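Local atomic coordinates of pectate lyase II (Xanthomonas campestris pv. campestris, PDB entry 2QY1), a protein that probably cleaves pectate, the polygalacturonate of plant cell walls, as a secreted lyase of polysaccharide lyase family 1. Residues G237-I249 with L302-K315. The protein carries 2 engineered substitutions. Numbering follows the deposited sequence.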
ATOM      1  N   GLY A 237      -7.826  -3.465  15.711  1.00 19.91           N
ATOM      2  CA  GLY A 237      -8.135  -3.691  14.301  1.00 19.67           C
ATOM      3  C   GLY A 237      -8.512  -5.142  14.051  1.00 19.69           C
ATOM      4  O   GLY A 237      -8.053  -6.045  14.757  1.00 19.60           O
ATOM      5  N   ILE A 238      -9.372  -5.367  13.065  1.00 19.49           N
ATOM      6  CA  ILE A 238      -9.726  -6.726  12.659  1.00 19.44           C
ATOM      7  C   ILE A 238      -9.457  -6.886  11.164  1.00 19.37           C
ATOM      8  O   ILE A 238      -9.821  -6.024  10.369  1.00 19.39           O
ATOM      9  CB  ILE A 238     -11.202  -7.080  13.004  1.00 19.41           C
ATOM     10  CG1 ILE A 238     -11.456  -6.929  14.512  1.00 19.28           C
ATOM     11  CG2 ILE A 238     -11.544  -8.499  12.541  1.00 19.45           C
ATOM     12  CD1 ILE A 238     -12.928  -6.987  14.926  1.00 19.68           C
ATOM     13  N   ALA A 239      -8.803  -7.984  10.795  1.00 19.40           N
ATOM     14  CA  ALA A 239      -8.510  -8.271   9.394  1.00 19.31           C
ATOM     15  C   ALA A 239      -9.118  -9.601   8.962  1.00 19.40           C
ATOM     16  O   ALA A 239      -8.868 -10.638   9.579  1.00 19.34           O
ATOM     17  CB  ALA A 239      -7.008  -8.277   9.157  1.00 19.35           C
ATOM     18  N   LYS A 240      -9.932  -9.562   7.911  1.00 19.47           N
ATOM     19  CA  LYS A 240     -10.382 -10.781   7.255  1.00 19.60           C
ATOM     20  C   LYS A 240      -9.285 -11.204   6.279  1.00 19.66           C
ATOM     21  O   LYS A 240      -9.080 -10.566   5.244  1.00 19.74           O
ATOM     22  CB  LYS A 240     -11.718 -10.566   6.534  1.00 19.49           C
ATOM     23  CG  LYS A 240     -12.283 -11.831   5.905  1.00 19.45           C
ATOM     24  CD  LYS A 240     -13.652 -11.596   5.281  1.00 19.75           C
ATOM     25  CE  LYS A 240     -14.240 -12.893   4.741  1.00 20.22           C
ATOM     26  NZ  LYS A 240     -14.624 -13.849   5.821  1.00 21.17           N
ATOM     27  N   ILE A 241      -8.573 -12.270   6.636  1.00 19.71           N
ATOM     28  CA  ILE A 241      -7.428 -12.750   5.863  1.00 19.71           C
ATOM     29  C   ILE A 241      -7.823 -14.029   5.124  1.00 19.79           C
ATOM     30  O   ILE A 241      -7.968 -15.091   5.732  1.00 19.48           O
ATOM     31  CB  ILE A 241      -6.188 -12.976   6.770  1.00 19.66           C
ATOM     32  CG1 ILE A 241      -5.843 -11.687   7.530  1.00 19.72           C
ATOM     33  CG2 ILE A 241      -4.992 -13.472   5.950  1.00 19.83           C
ATOM     34  CD1 ILE A 241      -4.790 -11.853   8.619  1.00 19.67           C
ATOM     35  N   GLU A 242      -7.984 -13.910   3.807  1.00 19.77           N
ATOM     36  CA  GLU A 242      -8.652 -14.935   3.006  1.00 19.97           C
ATOM     37  C   GLU A 242      -7.880 -15.304   1.738  1.00 20.01           C
ATOM     38  O   GLU A 242      -7.454 -14.429   0.990  1.00 19.90           O
ATOM     39  CB  GLU A 242     -10.057 -14.439   2.641  1.00 20.07           C
ATOM     40  CG  GLU A 242     -10.906 -15.412   1.839  1.00 20.32           C
ATOM     41  CD  GLU A 242     -12.256 -14.838   1.430  1.00 20.27           C
ATOM     42  OE1 GLU A 242     -13.041 -15.583   0.809  1.00 20.27           O
ATOM     43  OE2 GLU A 242     -12.537 -13.652   1.720  1.00 20.65           O
ATOM     44  N   SER A 243      -7.706 -16.604   1.509  1.00 20.04           N
ATOM     45  CA  SER A 243      -7.161 -17.128   0.246  1.00 20.20           C
ATOM     46  C   SER A 243      -5.871 -16.459  -0.248  1.00 20.27           C
ATOM     47  O   SER A 243      -5.701 -16.225  -1.450  1.00 20.25           O
ATOM     48  CB  SER A 243      -8.234 -17.092  -0.853  1.00 20.30           C
ATOM     49  OG  SER A 243      -9.306 -17.964  -0.544  1.00 20.27           O
ATOM     50  N   ASN A 244      -4.970 -16.150   0.679  1.00 20.26           N
ATOM     51  CA  ASN A 244      -3.647 -15.654   0.323  1.00 20.48           C
ATOM     52  C   ASN A 244      -2.702 -16.830   0.075  1.00 20.50           C
ATOM     53  O   ASN A 244      -3.029 -17.979   0.383  1.00 20.55           O
ATOM     54  CB  ASN A 244      -3.092 -14.734   1.421  1.00 20.40           C
ATOM     55  CG  ASN A 244      -4.011 -13.562   1.733  1.00 20.45           C
ATOM     56  OD1 ASN A 244      -4.784 -13.602   2.691  1.00 21.51           O
ATOM     57  ND2 ASN A 244      -3.936 -12.519   0.923  1.00 19.04           N
ATOM     58  N   TYR A 245      -1.536 -16.535  -0.491  1.00 20.61           N
ATOM     59  CA  TYR A 245      -0.497 -17.532  -0.727  1.00 20.65           C
ATOM     60  C   TYR A 245       0.748 -17.092   0.039  1.00 20.74           C
ATOM     61  O   TYR A 245       1.379 -16.096  -0.320  1.00 20.65           O
ATOM     62  CB  TYR A 245      -0.204 -17.631  -2.229  1.00 20.55           C
ATOM     63  CG  TYR A 245       0.591 -18.845  -2.676  1.00 20.45           C
ATOM     64  CD1 TYR A 245      -0.015 -19.855  -3.424  1.00 20.51           C
ATOM     65  CD2 TYR A 245       1.951 -18.971  -2.380  1.00 20.45           C
ATOM     66  CE1 TYR A 245       0.707 -20.963  -3.855  1.00 20.52           C
ATOM     67  CE2 TYR A 245       2.681 -20.077  -2.804  1.00 20.50           C
ATOM     68  CZ  TYR A 245       2.052 -21.068  -3.540  1.00 20.51           C
ATOM     69  OH  TYR A 245       2.764 -22.165  -3.961  1.00 20.51           O
ATOM     70  N   PHE A 246       1.080 -17.827   1.101  1.00 20.81           N
ATOM     71  CA  PHE A 246       2.234 -17.516   1.946  1.00 21.01           C
ATOM     72  C   PHE A 246       3.364 -18.521   1.726  1.00 21.07           C
ATOM     73  O   PHE A 246       3.133 -19.732   1.744  1.00 20.90           O
ATOM     74  CB  PHE A 246       1.851 -17.552   3.432  1.00 21.11           C
ATOM     75  CG  PHE A 246       0.819 -16.536   3.839  1.00 21.32           C
ATOM     76  CD1 PHE A 246      -0.520 -16.895   3.947  1.00 21.45           C
ATOM     77  CD2 PHE A 246       1.191 -15.227   4.152  1.00 21.49           C
ATOM     78  CE1 PHE A 246      -1.478 -15.966   4.341  1.00 21.51           C
ATOM     79  CE2 PHE A 246       0.239 -14.292   4.547  1.00 21.18           C
ATOM     80  CZ  PHE A 246      -1.100 -14.661   4.639  1.00 21.25           C
ATOM     81  N   GLU A 247       4.580 -18.016   1.525  1.00 21.20           N
ATOM     82  CA  GLU A 247       5.788 -18.856   1.543  1.00 21.29           C
ATOM     83  C   GLU A 247       7.023 -18.023   1.871  1.00 21.36           C
ATOM     84  O   GLU A 247       7.044 -16.815   1.615  1.00 21.44           O
ATOM     85  CB  GLU A 247       5.977 -19.625   0.226  1.00 21.27           C
ATOM     86  CG  GLU A 247       6.159 -18.758  -1.018  1.00 21.25           C
ATOM     87  CD  GLU A 247       6.405 -19.575  -2.273  1.00 21.50           C
ATOM     88  OE1 GLU A 247       6.570 -20.809  -2.167  1.00 21.24           O
ATOM     89  OE2 GLU A 247       6.435 -18.984  -3.371  1.00 21.69           O
ATOM     90  N   ASN A 248       8.042 -18.673   2.434  1.00 21.30           N
ATOM     91  CA  ASN A 248       9.281 -18.005   2.846  1.00 21.26           C
ATOM     92  C   ASN A 248       8.993 -16.696   3.591  1.00 21.18           C
ATOM     93  O   ASN A 248       9.420 -15.618   3.178  1.00 21.13           O
ATOM     94  CB  ASN A 248      10.200 -17.775   1.637  1.00 21.24           C
ATOM     95  CG  ASN A 248      10.498 -19.059   0.874  1.00 21.44           C
ATOM     96  OD1 ASN A 248      10.254 -19.149  -0.329  1.00 21.86           O
ATOM     97  ND2 ASN A 248      11.017 -20.059   1.575  1.00 20.29           N
ATOM     98  N   ILE A 249       8.243 -16.808   4.682  1.00 21.16           N
ATOM     99  CA  ILE A 249       7.771 -15.639   5.421  1.00 21.05           C
ATOM    100  C   ILE A 249       7.881 -15.871   6.926  1.00 21.12           C
ATOM    101  O   ILE A 249       7.507 -16.935   7.432  1.00 21.12           O
ATOM    102  CB  ILE A 249       6.315 -15.226   4.996  1.00 21.05           C
ATOM    103  CG1 ILE A 249       5.792 -14.059   5.845  1.00 20.83           C
ATOM    104  CG2 ILE A 249       5.358 -16.422   5.042  1.00 20.85           C
ATOM    105  CD1 ILE A 249       4.639 -13.276   5.211  1.00 20.83           C
ATOM    106  N   LEU A 302     -19.088  -7.062   4.601  1.00 24.03           N
ATOM    107  CA  LEU A 302     -18.142  -6.280   3.810  1.00 23.88           C
ATOM    108  C   LEU A 302     -18.884  -5.236   2.984  1.00 23.84           C
ATOM    109  O   LEU A 302     -18.386  -4.128   2.776  1.00 23.95           O
ATOM    110  CB  LEU A 302     -17.307  -7.189   2.904  1.00 23.79           C
ATOM    111  CG  LEU A 302     -16.231  -8.037   3.588  1.00 23.77           C
ATOM    112  CD1 LEU A 302     -15.828  -9.204   2.700  1.00 23.55           C
ATOM    113  CD2 LEU A 302     -15.008  -7.195   3.952  1.00 23.62           C
ATOM    114  N   GLY A 303     -20.083  -5.598   2.532  1.00 23.66           N
ATOM    115  CA  GLY A 303     -20.939  -4.687   1.782  1.00 23.53           C
ATOM    116  C   GLY A 303     -20.547  -4.576   0.324  1.00 23.48           C
ATOM    117  O   GLY A 303     -20.957  -3.637  -0.360  1.00 23.30           O
ATOM    118  N   TYR A 304     -19.743  -5.531  -0.146  1.00 23.39           N
ATOM    119  CA  TYR A 304     -19.358  -5.601  -1.555  1.00 23.34           C
ATOM    120  C   TYR A 304     -19.189  -7.033  -2.059  1.00 23.65           C
ATOM    121  O   TYR A 304     -19.024  -7.971  -1.271  1.00 23.43           O
ATOM    122  CB  TYR A 304     -18.093  -4.776  -1.834  1.00 23.13           C
ATOM    123  CG  TYR A 304     -16.856  -5.182  -1.056  1.00 22.48           C
ATOM    124  CD1 TYR A 304     -16.390  -4.398  -0.000  1.00 22.44           C
ATOM    125  CD2 TYR A 304     -16.135  -6.331  -1.392  1.00 22.57           C
ATOM    126  CE1 TYR A 304     -15.247  -4.752   0.711  1.00 21.97           C
ATOM    127  CE2 TYR A 304     -14.991  -6.699  -0.684  1.00 22.23           C
ATOM    128  CZ  TYR A 304     -14.553  -5.901   0.364  1.00 22.41           C
ATOM    129  OH  TYR A 304     -13.417  -6.251   1.059  1.00 22.30           O
ATOM    130  N   ILE A 305     -19.227  -7.174  -3.382  1.00 23.95           N
ATOM    131  CA  ILE A 305     -19.076  -8.460  -4.055  1.00 24.31           C
ATOM    132  C   ILE A 305     -17.637  -8.620  -4.544  1.00 24.52           C
ATOM    133  O   ILE A 305     -17.042  -7.669  -5.053  1.00 24.56           O
ATOM    134  CB  ILE A 305     -20.057  -8.572  -5.258  1.00 24.35           C
ATOM    135  CG1 ILE A 305     -21.508  -8.279  -4.826  1.00 24.74           C
ATOM    136  CG2 ILE A 305     -19.924  -9.925  -5.963  1.00 24.33           C
ATOM    137  CD1 ILE A 305     -22.097  -9.243  -3.797  1.00 25.71           C
ATOM    138  N   TYR A 306     -17.082  -9.822  -4.383  1.00 24.71           N
ATOM    139  CA  TYR A 306     -15.718 -10.110  -4.835  1.00 25.07           C
ATOM    140  C   TYR A 306     -15.544 -11.555  -5.308  1.00 25.33           C
ATOM    141  O   TYR A 306     -16.187 -12.466  -4.788  1.00 25.42           O
ATOM    142  CB  TYR A 306     -14.694  -9.762  -3.743  1.00 24.85           C
ATOM    143  CG  TYR A 306     -14.802 -10.579  -2.467  1.00 24.88           C
ATOM    144  CD1 TYR A 306     -15.788 -10.305  -1.515  1.00 24.46           C
ATOM    145  CD2 TYR A 306     -13.899 -11.608  -2.200  1.00 24.69           C
ATOM    146  CE1 TYR A 306     -15.881 -11.051  -0.340  1.00 24.43           C
ATOM    147  CE2 TYR A 306     -13.984 -12.353  -1.027  1.00 24.63           C
ATOM    148  CZ  TYR A 306     -14.976 -12.072  -0.104  1.00 24.55           C
ATOM    149  OH  TYR A 306     -15.055 -12.811   1.055  1.00 24.59           O
ATOM    150  N   THR A 307     -14.680 -11.744  -6.303  1.00 25.78           N
ATOM    151  CA  THR A 307     -14.368 -13.070  -6.837  1.00 26.24           C
ATOM    152  C   THR A 307     -13.008 -13.531  -6.330  1.00 25.96           C
ATOM    153  O   THR A 307     -11.988 -12.886  -6.584  1.00 26.14           O
ATOM    154  CB  THR A 307     -14.381 -13.083  -8.389  1.00 26.39           C
ATOM    155  OG1 THR A 307     -15.681 -12.709  -8.862  1.00 27.73           O
ATOM    156  CG2 THR A 307     -14.041 -14.469  -8.932  1.00 26.97           C
ATOM    157  N   VAL A 308     -13.002 -14.648  -5.609  1.00 25.79           N
ATOM    158  CA  VAL A 308     -11.762 -15.187  -5.059  1.00 25.65           C
ATOM    159  C   VAL A 308     -11.058 -16.109  -6.051  1.00 25.29           C
ATOM    160  O   VAL A 308     -11.672 -17.014  -6.620  1.00 25.07           O
ATOM    161  CB  VAL A 308     -11.978 -15.924  -3.703  1.00 25.74           C
ATOM    162  CG1 VAL A 308     -12.282 -14.927  -2.596  1.00 25.76           C
ATOM    163  CG2 VAL A 308     -13.084 -16.971  -3.805  1.00 26.11           C
ATOM    164  N   THR A 309      -9.774 -15.844  -6.273  1.00 24.83           N
ATOM    165  CA  THR A 309      -8.893 -16.769  -6.969  1.00 24.48           C
ATOM    166  C   THR A 309      -8.625 -17.912  -5.996  1.00 24.27           C
ATOM    167  O   THR A 309      -8.311 -17.653  -4.832  1.00 24.23           O
ATOM    168  CB  THR A 309      -7.550 -16.090  -7.339  1.00 24.44           C
ATOM    169  OG1 THR A 309      -7.802 -14.900  -8.094  1.00 24.42           O
ATOM    170  CG2 THR A 309      -6.659 -17.024  -8.156  1.00 24.38           C
ATOM    171  N   PRO A 310      -8.782 -19.177  -6.446  1.00 24.10           N
ATOM    172  CA  PRO A 310      -8.404 -20.299  -5.585  1.00 23.90           C
ATOM    173  C   PRO A 310      -6.988 -20.105  -5.045  1.00 23.72           C
ATOM    174  O   PRO A 310      -6.070 -19.810  -5.814  1.00 23.69           O
ATOM    175  CB  PRO A 310      -8.472 -21.500  -6.528  1.00 23.95           C
ATOM    176  CG  PRO A 310      -9.516 -21.118  -7.521  1.00 24.07           C
ATOM    177  CD  PRO A 310      -9.330 -19.640  -7.736  1.00 24.05           C
ATOM    178  N   ALA A 311      -6.834 -20.257  -3.730  1.00 23.36           N
ATOM    179  CA  ALA A 311      -5.606 -19.887  -3.019  1.00 23.20           C
ATOM    180  C   ALA A 311      -4.319 -20.462  -3.614  1.00 23.08           C
ATOM    181  O   ALA A 311      -3.309 -19.762  -3.692  1.00 22.78           O
ATOM    182  CB  ALA A 311      -5.720 -20.255  -1.547  1.00 23.11           C
ATOM    183  N   ALA A 312      -4.365 -21.728  -4.034  1.00 22.84           N
ATOM    184  CA  ALA A 312      -3.200 -22.398  -4.621  1.00 22.79           C
ATOM    185  C   ALA A 312      -2.765 -21.767  -5.944  1.00 22.79           C
ATOM    186  O   ALA A 312      -1.596 -21.853  -6.326  1.00 22.94           O
ATOM    187  CB  ALA A 312      -3.473 -23.888  -4.801  1.00 22.85           C
ATOM    188  N   GLN A 313      -3.712 -21.124  -6.628  1.00 22.50           N
ATOM    189  CA  GLN A 313      -3.458 -20.493  -7.923  1.00 22.40           C
ATOM    190  C   GLN A 313      -3.004 -19.035  -7.796  1.00 22.02           C
ATOM    191  O   GLN A 313      -2.596 -18.424  -8.786  1.00 21.93           O
ATOM    192  CB  GLN A 313      -4.706 -20.582  -8.808  1.00 22.34           C
ATOM    193  CG  GLN A 313      -5.114 -22.014  -9.173  1.00 22.83           C
ATOM    194  CD  GLN A 313      -6.447 -22.092  -9.902  1.00 22.96           C
ATOM    195  OE1 GLN A 313      -7.169 -23.085  -9.790  1.00 24.44           O
ATOM    196  NE2 GLN A 313      -6.777 -21.048 -10.653  1.00 23.26           N
ATOM    197  N   VAL A 314      -3.063 -18.497  -6.577  1.00 21.73           N
ATOM    198  CA  VAL A 314      -2.739 -17.086  -6.308  1.00 21.56           C
ATOM    199  C   VAL A 314      -1.303 -16.701  -6.686  1.00 21.53           C
ATOM    200  O   VAL A 314      -1.086 -15.652  -7.292  1.00 21.52           O
ATOM    201  CB  VAL A 314      -3.070 -16.689  -4.835  1.00 21.52           C
ATOM    202  CG1 VAL A 314      -2.372 -15.391  -4.422  1.00 21.21           C
ATOM    203  CG2 VAL A 314      -4.574 -16.564  -4.648  1.00 21.15           C
ATOM    204  N   LYS A 315      -0.331 -17.547  -6.346  1.00 21.50           N
ATOM    205  CA  LYS A 315       1.067 -17.290  -6.706  1.00 21.38           C
ATOM    206  C   LYS A 315       1.218 -17.008  -8.202  1.00 21.42           C
ATOM    207  O   LYS A 315       1.749 -15.966  -8.584  1.00 21.23           O
ATOM    208  CB  LYS A 315       1.979 -18.450  -6.283  1.00 21.32           C
ATOM    209  CG  LYS A 315       3.429 -18.306  -6.746  1.00 21.14           C
ATOM    210  CD  LYS A 315       4.334 -19.364  -6.127  1.00 21.36           C
ATOM    211  CE  LYS A 315       5.752 -19.278  -6.687  1.00 21.78           C
ATOM    212  NZ  LYS A 315       6.698 -20.207  -5.994  1.00 21.75           N
TER
HETATM  213  O   HOH W   1      -9.459 -20.298  -1.938  1.00 23.18           O
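Lys315 lies across the ring of Tyr245 on the outer surface of the parallel beta-helix, the fold of polysaccharide lyase family 1, where 302-315 runs alongside 237-249 in the same direction, past strand 238-242 and the start of the next strand. Lys315 CB sits over the middle of one face of the Tyr245 ring, 3.6 Å from its centroid and 5° off the normal, a CH-pi contact, and CD passes over the CE2 and CZ side. Continuing fully extended, the lysine brings Lys315 NZ to Glu247 OE2 at 2.9 Å, a salt bridge made through the syn lone pair of that oxygen. The carbonyl oxygen of Ala311 meets the Tyr245 ring at its edge, in plane, 3.3 Å from Tyr245 CD1. Val314 packs next to it: CG1 lies 3.8 Å from Tyr245 CB, while CG2 touches the carbonyl oxygen of Ser243.

At the other end Tyr306 donates from OH to Glu242 OE2, a 2.7 Å bond that again uses the syn lone pair. The carboxylate stands nearly perpendicular to the phenol, with the planes 87° apart, and is carried out to it by an extended chain whose CG lies anti to the backbone N (chi1 -178°). Val308 CG1 flanks the other carboxylate oxygen, OE1.

In the second shell, Tyr222 OH hydrogen-bonds Glu247 OE2 and His217 NE2 hydrogen-bonds Glu242 OE2, so strand 215-226 of the neighbouring coil positions both acids. Tyr270 stacks on Tyr245. Between the two ends, one water joins the chains, 2.7 Å from Ser243 OG and accepting from Ala311 N at 3.2 Å.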